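Local coordinates for protein dnab-like replicative helicase (Bacillus phage SPP1, PDB 3BH0) that probably hydrolyses ATP to unwind DNA at the phage replication fork, here as the ATPase domain of a DnaB-family replicative helicase, at residues 163-175 with 208-222. Numbering follows the deposited sequence.
Sequences SVNYIWSKTRQTK and QISRDLKKMARELDV
One face of the Trp168 indole lies against Met216 and Leu220 of the neighbouring helix. Leu220 CD1 stands 3.8 Å from the centroid of the five-membered ring, and Met216 CA 4.1 Å from that of the six-membered ring, both as CH-pi contacts. At the edge Arg172 CD lies in the ring plane, and Glu219 OE1 comes to 3.3 Å from Trp168 CH2, where a carboxylate oxygen meets the slightly positive ring hydrogens. The setting is the RecA-like P-loop fold of the DnaB C-terminal domain: segments 164-175 and 208-220 of two helices run nearly parallel, at 13°, beside strand 183-188, whose Val185 and Ile187 meet Ile167, Thr171 and Leu213.

Packing is knobs-into-holes. Trp168 is a knob set among Lys215, Met216, Glu219 and Leu220; its CG is anti to the backbone N (chi1 -161°), which swings the broad indole across the neighbouring helix. Met216 answers as a knob among Val164, Ile167, Trp168 and Thr171. An unbranched, flexible thioether suits this place: the chain extends past the indole, then bends at its last torsion to bring Met216 CE to 3.9 Å from Ile167 CG2, while SD makes an oblique Met-aromatic contact with the five-membered ring.

Compact, branched Val164 fills the next hole, CG1 against Asp212 CB and CG2 3.9 Å from Leu213 CD2. Thr171 can face this apolar seam because OG1 donates to Ile167 O, while CG2 packs on Val222 CG1.

Asp221, with positive phi, is the C-prime residue of the Schellman motif that ends helix 202-220. Beside this turn the long Lys175 chain reaches over, and NZ donates a 2.6 Å hydrogen bond to Leu220 O, tilted 29° from the carbonyl plane.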
ATOM      1  N   SER A 163      -2.030   1.123  18.047  1.00 33.92           N
ATOM      2  CA  SER A 163      -1.597   2.518  17.975  1.00 33.61           C
ATOM      3  C   SER A 163      -0.385   2.575  17.049  1.00 33.02           C
ATOM      4  O   SER A 163       0.129   1.524  16.639  1.00 32.81           O
ATOM      5  CB  SER A 163      -1.217   2.994  19.379  1.00 33.47           C
ATOM      6  OG  SER A 163      -0.238   2.117  19.927  1.00 33.22           O
ATOM      7  N   VAL A 164       0.084   3.775  16.724  1.00 32.81           N
ATOM      8  CA  VAL A 164       1.374   3.899  16.019  1.00 33.37           C
ATOM      9  C   VAL A 164       2.507   3.400  16.917  1.00 34.48           C
ATOM     10  O   VAL A 164       3.471   2.803  16.448  1.00 35.00           O
ATOM     11  CB  VAL A 164       1.678   5.342  15.556  1.00 32.70           C
ATOM     12  CG1 VAL A 164       3.039   5.408  14.859  1.00 31.69           C
ATOM     13  CG2 VAL A 164       0.606   5.819  14.623  1.00 32.03           C
ATOM     14  N   ASN A 165       2.368   3.644  18.210  1.00 35.79           N
ATOM     15  CA  ASN A 165       3.325   3.179  19.194  1.00 37.67           C
ATOM     16  C   ASN A 165       3.484   1.670  19.117  1.00 37.41           C
ATOM     17  O   ASN A 165       4.600   1.149  19.014  1.00 37.54           O
ATOM     18  CB  ASN A 165       2.856   3.598  20.586  1.00 38.72           C
ATOM     19  CG  ASN A 165       4.000   3.827  21.527  1.00 42.35           C
ATOM     20  OD1 ASN A 165       4.595   2.869  22.052  1.00 47.30           O
ATOM     21  ND2 ASN A 165       4.333   5.100  21.753  1.00 44.01           N
ATOM     22  N   TYR A 166       2.346   0.979  19.120  1.00 37.49           N
ATOM     23  CA  TYR A 166       2.304  -0.466  18.956  1.00 37.10           C
ATOM     24  C   TYR A 166       3.024  -0.895  17.683  1.00 36.77           C
ATOM     25  O   TYR A 166       3.771  -1.864  17.686  1.00 36.82           O
ATOM     26  CB  TYR A 166       0.849  -0.954  18.968  1.00 37.34           C
ATOM     27  CG  TYR A 166       0.691  -2.424  18.686  1.00 38.48           C
ATOM     28  CD1 TYR A 166       0.573  -3.344  19.725  1.00 40.16           C
ATOM     29  CD2 TYR A 166       0.668  -2.905  17.368  1.00 38.13           C
ATOM     30  CE1 TYR A 166       0.436  -4.720  19.451  1.00 40.44           C
ATOM     31  CE2 TYR A 166       0.538  -4.253  17.091  1.00 37.51           C
ATOM     32  CZ  TYR A 166       0.416  -5.152  18.129  1.00 38.85           C
ATOM     33  OH  TYR A 166       0.289  -6.489  17.842  1.00 39.06           O
ATOM     34  N   ILE A 167       2.801  -0.167  16.595  1.00 36.92           N
ATOM     35  CA  ILE A 167       3.373  -0.533  15.289  1.00 36.54           C
ATOM     36  C   ILE A 167       4.865  -0.237  15.230  1.00 37.31           C
ATOM     37  O   ILE A 167       5.631  -0.982  14.602  1.00 36.99           O
ATOM     38  CB  ILE A 167       2.613   0.155  14.115  1.00 36.46           C
ATOM     39  CG1 ILE A 167       1.159  -0.348  14.073  1.00 35.97           C
ATOM     40  CG2 ILE A 167       3.353  -0.033  12.788  1.00 33.89           C
ATOM     41  CD1 ILE A 167       0.292   0.283  13.017  1.00 35.52           C
ATOM     42  N   TRP A 168       5.254   0.866  15.872  1.00 38.23           N
ATOM     43  CA  TRP A 168       6.655   1.231  16.102  1.00 39.39           C
ATOM     44  C   TRP A 168       7.424   0.061  16.676  1.00 39.29           C
ATOM     45  O   TRP A 168       8.453  -0.352  16.145  1.00 39.18           O
ATOM     46  CB  TRP A 168       6.735   2.401  17.102  1.00 40.48           C
ATOM     47  CG  TRP A 168       8.039   3.132  17.053  1.00 41.62           C
ATOM     48  CD1 TRP A 168       9.272   2.633  17.362  1.00 42.94           C
ATOM     49  CD2 TRP A 168       8.243   4.494  16.656  1.00 42.59           C
ATOM     50  NE1 TRP A 168      10.232   3.595  17.183  1.00 43.55           N
ATOM     51  CE2 TRP A 168       9.632   4.750  16.744  1.00 43.77           C
ATOM     52  CE3 TRP A 168       7.387   5.528  16.243  1.00 42.77           C
ATOM     53  CZ2 TRP A 168      10.194   6.009  16.432  1.00 43.23           C
ATOM     54  CZ3 TRP A 168       7.941   6.781  15.940  1.00 43.57           C
ATOM     55  CH2 TRP A 168       9.340   7.008  16.035  1.00 42.85           C
ATOM     56  N   SER A 169       6.908  -0.461  17.781  1.00 39.86           N
ATOM     57  CA  SER A 169       7.484  -1.619  18.453  1.00 40.80           C
ATOM     58  C   SER A 169       7.737  -2.815  17.515  1.00 40.79           C
ATOM     59  O   SER A 169       8.826  -3.394  17.518  1.00 40.26           O
ATOM     60  CB  SER A 169       6.585  -2.015  19.618  1.00 41.14           C
ATOM     61  OG  SER A 169       7.163  -3.077  20.348  1.00 43.94           O
ATOM     62  N   LYS A 170       6.741  -3.145  16.689  1.00 40.82           N
ATOM     63  CA  LYS A 170       6.815  -4.293  15.779  1.00 40.64           C
ATOM     64  C   LYS A 170       7.766  -4.086  14.615  1.00 40.92           C
ATOM     65  O   LYS A 170       8.432  -5.012  14.174  1.00 40.83           O
ATOM     66  CB  LYS A 170       5.421  -4.659  15.270  1.00 40.21           C
ATOM     67  CG  LYS A 170       4.403  -4.870  16.382  1.00 40.17           C
ATOM     68  CD  LYS A 170       4.644  -6.180  17.156  1.00 38.09           C
ATOM     69  CE  LYS A 170       3.764  -6.226  18.378  1.00 40.11           C
ATOM     70  NZ  LYS A 170       3.683  -7.592  18.970  1.00 42.12           N
ATOM     71  N   THR A 171       7.814  -2.867  14.105  1.00 41.96           N
ATOM     72  CA  THR A 171       8.719  -2.525  13.008  1.00 42.95           C
ATOM     73  C   THR A 171      10.192  -2.724  13.407  1.00 44.03           C
ATOM     74  O   THR A 171      10.974  -3.290  12.644  1.00 43.78           O
ATOM     75  CB  THR A 171       8.485  -1.075  12.552  1.00 42.81           C
ATOM     76  OG1 THR A 171       7.078  -0.857  12.365  1.00 43.26           O
ATOM     77  CG2 THR A 171       9.216  -0.797  11.266  1.00 41.54           C
ATOM     78  N   ARG A 172      10.550  -2.251  14.605  1.00 45.30           N
ATOM     79  CA  ARG A 172      11.900  -2.427  15.161  1.00 46.54           C
ATOM     80  C   ARG A 172      12.209  -3.900  15.345  1.00 47.65           C
ATOM     81  O   ARG A 172      13.208  -4.420  14.817  1.00 48.36           O
ATOM     82  CB  ARG A 172      12.024  -1.700  16.500  1.00 46.51           C
ATOM     83  CG  ARG A 172      11.884  -0.193  16.381  1.00 45.94           C
ATOM     84  CD  ARG A 172      12.332   0.500  17.637  1.00 45.56           C
ATOM     85  NE  ARG A 172      13.717   0.161  17.962  1.00 43.73           N
ATOM     86  CZ  ARG A 172      14.158  -0.076  19.195  1.00 40.84           C
ATOM     87  NH1 ARG A 172      13.324  -0.018  20.222  1.00 39.47           N
ATOM     88  NH2 ARG A 172      15.434  -0.377  19.394  1.00 40.18           N
ATOM     89  N   GLN A 173      11.324  -4.562  16.087  1.00 48.58           N
ATOM     90  CA  GLN A 173      11.312  -6.007  16.257  1.00 49.69           C
ATOM     91  C   GLN A 173      11.539  -6.760  14.939  1.00 49.45           C
ATOM     92  O   GLN A 173      12.317  -7.702  14.910  1.00 49.98           O
ATOM     93  CB  GLN A 173       9.994  -6.414  16.932  1.00 49.56           C
ATOM     94  CG  GLN A 173       9.964  -7.822  17.472  1.00 51.50           C
ATOM     95  CD  GLN A 173       8.617  -8.203  18.065  1.00 51.67           C
ATOM     96  OE1 GLN A 173       8.029  -7.460  18.859  1.00 53.80           O
ATOM     97  NE2 GLN A 173       8.128  -9.380  17.690  1.00 55.02           N
ATOM     98  N   THR A 174      10.886  -6.332  13.859  1.00 49.96           N
ATOM     99  CA  THR A 174      11.082  -6.926  12.511  1.00 50.34           C
ATOM    100  C   THR A 174      12.442  -6.578  11.918  1.00 51.22           C
ATOM    101  O   THR A 174      13.072  -7.395  11.248  1.00 51.60           O
ATOM    102  CB  THR A 174       9.965  -6.480  11.496  1.00 49.93           C
ATOM    103  OG1 THR A 174       8.699  -7.006  11.904  1.00 48.86           O
ATOM    104  CG2 THR A 174      10.255  -6.955  10.074  1.00 48.61           C
ATOM    105  N   LYS A 175      12.870  -5.345  12.133  1.00 52.61           N
ATOM    106  CA  LYS A 175      14.165  -4.878  11.652  1.00 53.79           C
ATOM    107  C   LYS A 175      15.260  -5.764  12.219  1.00 54.26           C
ATOM    108  O   LYS A 175      16.043  -6.349  11.479  1.00 54.07           O
ATOM    109  CB  LYS A 175      14.387  -3.429  12.084  1.00 53.76           C
ATOM    110  CG  LYS A 175      13.919  -2.395  11.093  1.00 53.82           C
ATOM    111  CD  LYS A 175      14.547  -1.070  11.477  1.00 54.51           C
ATOM    112  CE  LYS A 175      15.401  -0.532  10.350  1.00 54.74           C
ATOM    113  NZ  LYS A 175      16.164   0.646  10.843  1.00 55.22           N
ATOM    114  N   GLN A 208      -2.191  13.631  14.673  1.00 36.70           N
ATOM    115  CA  GLN A 208      -1.156  12.937  15.469  1.00 36.68           C
ATOM    116  C   GLN A 208      -0.763  11.615  14.837  1.00 36.34           C
ATOM    117  O   GLN A 208       0.422  11.362  14.629  1.00 36.90           O
ATOM    118  CB  GLN A 208      -1.606  12.700  16.912  1.00 37.06           C
ATOM    119  CG  GLN A 208      -0.808  11.586  17.640  1.00 37.42           C
ATOM    120  CD  GLN A 208      -1.442  10.195  17.477  1.00 38.20           C
ATOM    121  OE1 GLN A 208      -2.653  10.036  17.616  1.00 39.49           O
ATOM    122  NE2 GLN A 208      -0.621   9.195  17.188  1.00 36.06           N
ATOM    123  N   ILE A 209      -1.747  10.778  14.510  1.00 35.99           N
ATOM    124  CA  ILE A 209      -1.451   9.518  13.815  1.00 35.32           C
ATOM    125  C   ILE A 209      -0.581   9.756  12.578  1.00 35.30           C
ATOM    126  O   ILE A 209       0.386   9.039  12.348  1.00 35.46           O
ATOM    127  CB  ILE A 209      -2.721   8.734  13.433  1.00 35.59           C
ATOM    128  CG1 ILE A 209      -3.463   8.252  14.687  1.00 34.01           C
ATOM    129  CG2 ILE A 209      -2.347   7.543  12.523  1.00 35.58           C
ATOM    130  CD1 ILE A 209      -4.908   7.814  14.432  1.00 33.91           C
ATOM    131  N   SER A 210      -0.915  10.782  11.805  1.00 35.49           N
ATOM    132  CA  SER A 210      -0.187  11.108  10.567  1.00 35.94           C
ATOM    133  C   SER A 210       1.274  11.537  10.816  1.00 35.54           C
ATOM    134  O   SER A 210       2.200  10.994  10.207  1.00 35.36           O
ATOM    135  CB  SER A 210      -0.966  12.171   9.763  1.00 36.06           C
ATOM    136  OG  SER A 210      -0.130  12.867   8.841  1.00 37.88           O
ATOM    137  N   ARG A 211       1.471  12.502  11.717  1.00 35.63           N
ATOM    138  CA  ARG A 211       2.820  12.958  12.090  1.00 35.64           C
ATOM    139  C   ARG A 211       3.681  11.806  12.557  1.00 35.45           C
ATOM    140  O   ARG A 211       4.830  11.659  12.107  1.00 36.01           O
ATOM    141  CB  ARG A 211       2.774  14.035  13.184  1.00 35.24           C
ATOM    142  CG  ARG A 211       2.357  15.395  12.694  1.00 35.70           C
ATOM    143  CD  ARG A 211       2.503  16.441  13.788  1.00 36.51           C
ATOM    144  NE  ARG A 211       1.697  16.124  14.967  1.00 32.61           N
ATOM    145  CZ  ARG A 211       0.465  16.575  15.157  1.00 32.24           C
ATOM    146  NH1 ARG A 211      -0.082  17.354  14.238  1.00 31.11           N
ATOM    147  NH2 ARG A 211      -0.221  16.258  16.263  1.00 31.54           N
ATOM    148  N   ASP A 212       3.113  10.981  13.438  1.00 35.00           N
ATOM    149  CA  ASP A 212       3.833   9.864  14.046  1.00 34.75           C
ATOM    150  C   ASP A 212       4.214   8.787  13.019  1.00 34.48           C
ATOM    151  O   ASP A 212       5.314   8.189  13.099  1.00 33.75           O
ATOM    152  CB  ASP A 212       3.037   9.285  15.237  1.00 34.80           C
ATOM    153  CG  ASP A 212       2.917  10.278  16.416  1.00 34.93           C
ATOM    154  OD1 ASP A 212       3.499  11.383  16.328  1.00 37.93           O
ATOM    155  OD2 ASP A 212       2.244   9.974  17.430  1.00 32.54           O
ATOM    156  N   LEU A 213       3.323   8.564  12.043  1.00 34.14           N
ATOM    157  CA  LEU A 213       3.583   7.583  10.977  1.00 33.69           C
ATOM    158  C   LEU A 213       4.742   8.016  10.106  1.00 33.51           C
ATOM    159  O   LEU A 213       5.547   7.192   9.673  1.00 33.63           O
ATOM    160  CB  LEU A 213       2.329   7.311  10.120  1.00 33.40           C
ATOM    161  CG  LEU A 213       1.322   6.348  10.760  1.00 34.00           C
ATOM    162  CD1 LEU A 213       0.048   6.226   9.942  1.00 32.62           C
ATOM    163  CD2 LEU A 213       1.932   4.954  11.036  1.00 34.15           C
ATOM    164  N   LYS A 214       4.823   9.312   9.845  1.00 34.23           N
ATOM    165  CA  LYS A 214       5.914   9.863   9.041  1.00 34.78           C
ATOM    166  C   LYS A 214       7.235   9.859   9.841  1.00 35.12           C
ATOM    167  O   LYS A 214       8.292   9.479   9.318  1.00 34.84           O
ATOM    168  CB  LYS A 214       5.536  11.266   8.525  1.00 34.34           C
ATOM    169  CG  LYS A 214       6.637  12.048   7.793  1.00 34.55           C
ATOM    170  CD  LYS A 214       7.370  11.218   6.748  1.00 33.99           C
ATOM    171  CE  LYS A 214       8.378  12.049   5.971  1.00 33.36           C
ATOM    172  NZ  LYS A 214       9.018  11.201   4.917  1.00 33.52           N
ATOM    173  N   LYS A 215       7.157  10.280  11.107  1.00 35.78           N
ATOM    174  CA  LYS A 215       8.303  10.246  12.022  1.00 36.57           C
ATOM    175  C   LYS A 215       8.863   8.814  12.119  1.00 36.70           C
ATOM    176  O   LYS A 215      10.069   8.607  11.994  1.00 36.09           O
ATOM    177  CB  LYS A 215       7.902  10.773  13.408  1.00 36.66           C
ATOM    178  CG  LYS A 215       9.064  11.399  14.159  1.00 39.71           C
ATOM    179  CD  LYS A 215       8.804  11.548  15.644  1.00 42.51           C
ATOM    180  CE  LYS A 215       8.174  12.892  15.975  1.00 44.89           C
ATOM    181  NZ  LYS A 215       8.104  13.078  17.464  1.00 46.99           N
ATOM    182  N   MET A 216       7.970   7.838  12.307  1.00 36.80           N
ATOM    183  CA  MET A 216       8.339   6.428  12.310  1.00 37.52           C
ATOM    184  C   MET A 216       9.031   5.988  11.016  1.00 37.55           C
ATOM    185  O   MET A 216      10.056   5.307  11.060  1.00 37.63           O
ATOM    186  CB  MET A 216       7.115   5.553  12.570  1.00 37.19           C
ATOM    187  CG  MET A 216       7.418   4.051  12.531  1.00 37.68           C
ATOM    188  SD  MET A 216       5.987   3.042  12.943  1.00 38.68           S
ATOM    189  CE  MET A 216       5.055   3.155  11.408  1.00 36.57           C
ATOM    190  N   ALA A 217       8.462   6.364   9.869  1.00 37.84           N
ATOM    191  CA  ALA A 217       9.070   6.087   8.567  1.00 38.07           C
ATOM    192  C   ALA A 217      10.514   6.581   8.559  1.00 38.59           C
ATOM    193  O   ALA A 217      11.435   5.847   8.196  1.00 38.52           O
ATOM    194  CB  ALA A 217       8.264   6.755   7.450  1.00 37.63           C
ATOM    195  N   ARG A 218      10.685   7.837   8.978  1.00 39.40           N
ATOM    196  CA  ARG A 218      11.985   8.508   9.037  1.00 40.13           C
ATOM    197  C   ARG A 218      12.929   7.918  10.099  1.00 40.21           C
ATOM    198  O   ARG A 218      14.054   7.536   9.779  1.00 40.34           O
ATOM    199  CB  ARG A 218      11.781  10.015   9.274  1.00 39.71           C
ATOM    200  CG  ARG A 218      11.247  10.768   8.061  1.00 40.53           C
ATOM    201  CD  ARG A 218      12.358  11.453   7.262  1.00 41.56           C
ATOM    202  NE  ARG A 218      12.783  12.665   7.958  1.00 43.14           N
ATOM    203  CZ  ARG A 218      14.031  12.952   8.317  1.00 42.08           C
ATOM    204  NH1 ARG A 218      15.046  12.154   8.004  1.00 41.81           N
ATOM    205  NH2 ARG A 218      14.253  14.080   8.962  1.00 42.91           N
ATOM    206  N   GLU A 219      12.456   7.844  11.344  1.00 40.49           N
ATOM    207  CA  GLU A 219      13.286   7.485  12.510  1.00 40.81           C
ATOM    208  C   GLU A 219      13.729   6.030  12.474  1.00 40.28           C
ATOM    209  O   GLU A 219      14.859   5.721  12.844  1.00 40.55           O
ATOM    210  CB  GLU A 219      12.561   7.810  13.830  1.00 40.67           C
ATOM    211  CG  GLU A 219      13.474   8.032  15.032  1.00 44.51           C
ATOM    212  CD  GLU A 219      13.013   9.195  15.943  1.00 50.11           C
ATOM    213  OE1 GLU A 219      11.856   9.167  16.436  1.00 50.64           O
ATOM    214  OE2 GLU A 219      13.823  10.139  16.175  1.00 51.92           O
ATOM    215  N   LEU A 220      12.850   5.140  12.019  1.00 39.73           N
ATOM    216  CA  LEU A 220      13.217   3.724  11.853  1.00 39.00           C
ATOM    217  C   LEU A 220      13.754   3.394  10.462  1.00 38.52           C
ATOM    218  O   LEU A 220      14.261   2.302  10.237  1.00 38.27           O
ATOM    219  CB  LEU A 220      12.056   2.786  12.230  1.00 38.76           C
ATOM    220  CG  LEU A 220      11.418   2.989  13.606  1.00 38.35           C
ATOM    221  CD1 LEU A 220      10.306   1.953  13.835  1.00 37.18           C
ATOM    222  CD2 LEU A 220      12.489   2.943  14.721  1.00 38.46           C
ATOM    223  N   ASP A 221      13.649   4.339   9.533  1.00 38.49           N
ATOM    224  CA  ASP A 221      14.192   4.157   8.179  1.00 38.62           C
ATOM    225  C   ASP A 221      13.414   3.087   7.390  1.00 38.25           C
ATOM    226  O   ASP A 221      13.997   2.200   6.753  1.00 38.36           O
ATOM    227  CB  ASP A 221      15.713   3.847   8.231  1.00 38.84           C
ATOM    228  CG  ASP A 221      16.436   4.180   6.928  1.00 39.92           C
ATOM    229  OD1 ASP A 221      15.997   5.093   6.183  1.00 39.91           O
ATOM    230  OD2 ASP A 221      17.463   3.516   6.656  1.00 42.53           O
ATOM    231  N   VAL A 222      12.087   3.197   7.418  1.00 37.60           N
ATOM    232  CA  VAL A 222      11.216   2.270   6.682  1.00 36.68           C
ATOM    233  C   VAL A 222      10.269   2.987   5.718  1.00 35.77           C
ATOM    234  O   VAL A 222      10.034   4.189   5.847  1.00 35.29           O
ATOM    235  CB  VAL A 222      10.388   1.352   7.642  1.00 36.98           C
ATOM    236  CG1 VAL A 222      11.320   0.394   8.411  1.00 37.24           C
ATOM    237  CG2 VAL A 222       9.491   2.173   8.600  1.00 35.48           C
TER